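Local atomic coordinates of nicotinate-nucleotide pyrophosphorylase (Francisella tularensis subsp. tularensis, PDB entry 3TQV), a protein that probably catalyses the conversion of quinolinate and phosphoribosyl diphosphate to nicotinate mononucleotide, carbon dioxide and diphosphate, a step in NAD biosynthesis. Residues D233-I238 and V243-S248. Numbering follows the deposited sequence.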
loop_
_atom_site.group_PDB
_atom_site.type_symbol
_atom_site.label_atom_id
_atom_site.label_comp_id
_atom_site.label_asym_id
_atom_site.label_seq_id
_atom_site.Cartn_x
_atom_site.Cartn_y
_atom_site.Cartn_z
ATOM N N ASP B 233 -7.495 -16.819 28.169
ATOM C CA ASP B 233 -7.293 -18.095 28.837
ATOM C C ASP B 233 -8.619 -18.775 29.113
ATOM O O ASP B 233 -8.812 -19.929 28.738
ATOM C CB ASP B 233 -6.493 -17.924 30.125
ATOM C CG ASP B 233 -5.032 -17.631 29.856
ATOM O OD1 ASP B 233 -4.483 -18.230 28.890
ATOM O OD2 ASP B 233 -4.454 -16.798 30.600
ATOM N N ILE B 234 -9.537 -18.058 29.756
ATOM C CA ILE B 234 -10.874 -18.584 30.000
ATOM C C ILE B 234 -11.486 -19.153 28.729
ATOM O O ILE B 234 -12.015 -20.264 28.730
ATOM C CB ILE B 234 -11.836 -17.484 30.443
ATOM C CG1 ILE B 234 -11.250 -16.666 31.600
ATOM C CG2 ILE B 234 -13.190 -18.094 30.774
ATOM C CD1 ILE B 234 -11.159 -17.401 32.921
ATOM N N ALA B 235 -11.428 -18.354 27.661
ATOM C CA ALA B 235 -12.060 -18.666 26.381
ATOM C C ALA B 235 -11.565 -19.986 25.835
ATOM O O ALA B 235 -12.361 -20.864 25.483
ATOM C CB ALA B 235 -11.809 -17.538 25.360
ATOM N N VAL B 236 -10.247 -20.117 25.764
ATOM C CA VAL B 236 -9.621 -21.348 25.315
ATOM C C VAL B 236 -10.170 -22.573 26.045
ATOM O O VAL B 236 -10.509 -23.561 25.399
ATOM C CB VAL B 236 -8.092 -21.303 25.488
ATOM C CG1 VAL B 236 -7.490 -22.690 25.231
ATOM C CG2 VAL B 236 -7.476 -20.227 24.576
ATOM N N SER B 237 -10.251 -22.515 27.378
ATOM C CA SER B 237 -10.855 -23.613 28.146
ATOM C C SER B 237 -12.283 -23.890 27.698
ATOM O O SER B 237 -12.658 -25.039 27.437
ATOM C CB SER B 237 -10.864 -23.329 29.650
ATOM O OG SER B 237 -9.585 -23.511 30.221
ATOM N N ILE B 238 -13.079 -22.831 27.623
ATOM C CA ILE B 238 -14.468 -22.947 27.211
ATOM C C ILE B 238 -14.607 -23.537 25.811
ATOM O O ILE B 238 -15.538 -24.298 25.547
ATOM C CB ILE B 238 -15.178 -21.566 27.284
ATOM C CG1 ILE B 238 -15.235 -21.087 28.739
ATOM C CG2 ILE B 238 -16.571 -21.624 26.671
ATOM C CD1 ILE B 238 -15.841 -19.720 28.909
ATOM N N VAL B 243 -15.665 -24.738 19.572
ATOM C CA VAL B 243 -15.455 -23.844 18.432
ATOM C C VAL B 243 -13.997 -23.485 18.274
ATOM O O VAL B 243 -13.235 -23.470 19.237
ATOM C CB VAL B 243 -16.197 -22.511 18.569
ATOM C CG1 VAL B 243 -17.653 -22.674 18.223
ATOM C CG2 VAL B 243 -16.003 -21.950 19.965
ATOM N N ALA B 244 -13.634 -23.192 17.036
ATOM C CA ALA B 244 -12.355 -22.610 16.695
ATOM C C ALA B 244 -12.320 -21.185 17.255
ATOM O O ALA B 244 -13.345 -20.507 17.312
ATOM C CB ALA B 244 -12.205 -22.609 15.191
ATOM N N LEU B 245 -11.151 -20.737 17.699
ATOM C CA LEU B 245 -11.016 -19.388 18.257
ATOM C C LEU B 245 -9.979 -18.580 17.490
ATOM O O LEU B 245 -8.876 -19.075 17.202
ATOM C CB LEU B 245 -10.596 -19.424 19.730
ATOM C CG LEU B 245 -11.586 -19.722 20.846
ATOM C CD1 LEU B 245 -10.874 -19.594 22.184
ATOM C CD2 LEU B 245 -12.795 -18.802 20.796
ATOM N N GLU B 246 -10.342 -17.333 17.179
ATOM C CA GLU B 246 -9.464 -16.366 16.514
ATOM C C GLU B 246 -9.391 -15.078 17.353
ATOM O O GLU B 246 -10.416 -14.530 17.742
ATOM C CB GLU B 246 -9.983 -16.104 15.093
ATOM C CG GLU B 246 -9.333 -14.950 14.352
ATOM C CD GLU B 246 -10.037 -14.605 13.030
ATOM O OE1 GLU B 246 -11.199 -15.012 12.809
ATOM O OE2 GLU B 246 -9.414 -13.920 12.195
ATOM N N VAL B 247 -8.178 -14.615 17.657
ATOM C CA VAL B 247 -7.990 -13.445 18.539
ATOM C C VAL B 247 -7.693 -12.147 17.783
ATOM O O VAL B 247 -6.751 -12.080 17.010
ATOM C CB VAL B 247 -6.861 -13.665 19.589
ATOM C CG1 VAL B 247 -6.443 -12.327 20.221
ATOM C CG2 VAL B 247 -7.283 -14.649 20.655
ATOM N N SER B 248 -8.506 -11.119 18.014
ATOM C CA SER B 248 -8.305 -9.807 17.398
ATOM C C SER B 248 -8.199 -8.725 18.456
ATOM O O SER B 248 -8.976 -8.713 19.405
ATOM C CB SER B 248 -9.459 -9.468 16.463
ATOM O OG SER B 248 -9.306 -8.166 15.936
#
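Leu-245 rests its CD1 methyl on the sheet-facing side of helix 229-239, overlapping Ala-235 and Val-236. Its CG stands anti to its own carbonyl carbon (chi1 -78°), and the extended second torsion carries CD1 onward to the helix. Leu-245 CD1 makes all the close approaches: it lies 3.9 Å from Ala-235 CB and 4.2 Å from Val-236 CG2, and also meets the peptide joining the two residues, 3.7 Å from Val-236 N. The methyl thus rests against helix backbone as well as side chains, consistent with the small side chain of Ala-235. Both side-chain contacts are apolar, and the methyl meets the peptide by van der Waals contact; the segments bury a modest 101 Å² together, with Val-236 CA and Leu-245 CA 7.5 Å apart. Ser-248, which ends strand 244-248, belongs to a predicted substrate site. The contact joins the helix to the second strand of the beta-alpha-beta unit 221-225, 229-239 and 244-248, in the barrel-like C-terminal domain. Ala-235 also touches Leu-224 on neighbouring strand 221-225, Val-236 meets Val-264 in the loop before strand 266-268, and Ile-238 packs on helix 208-216.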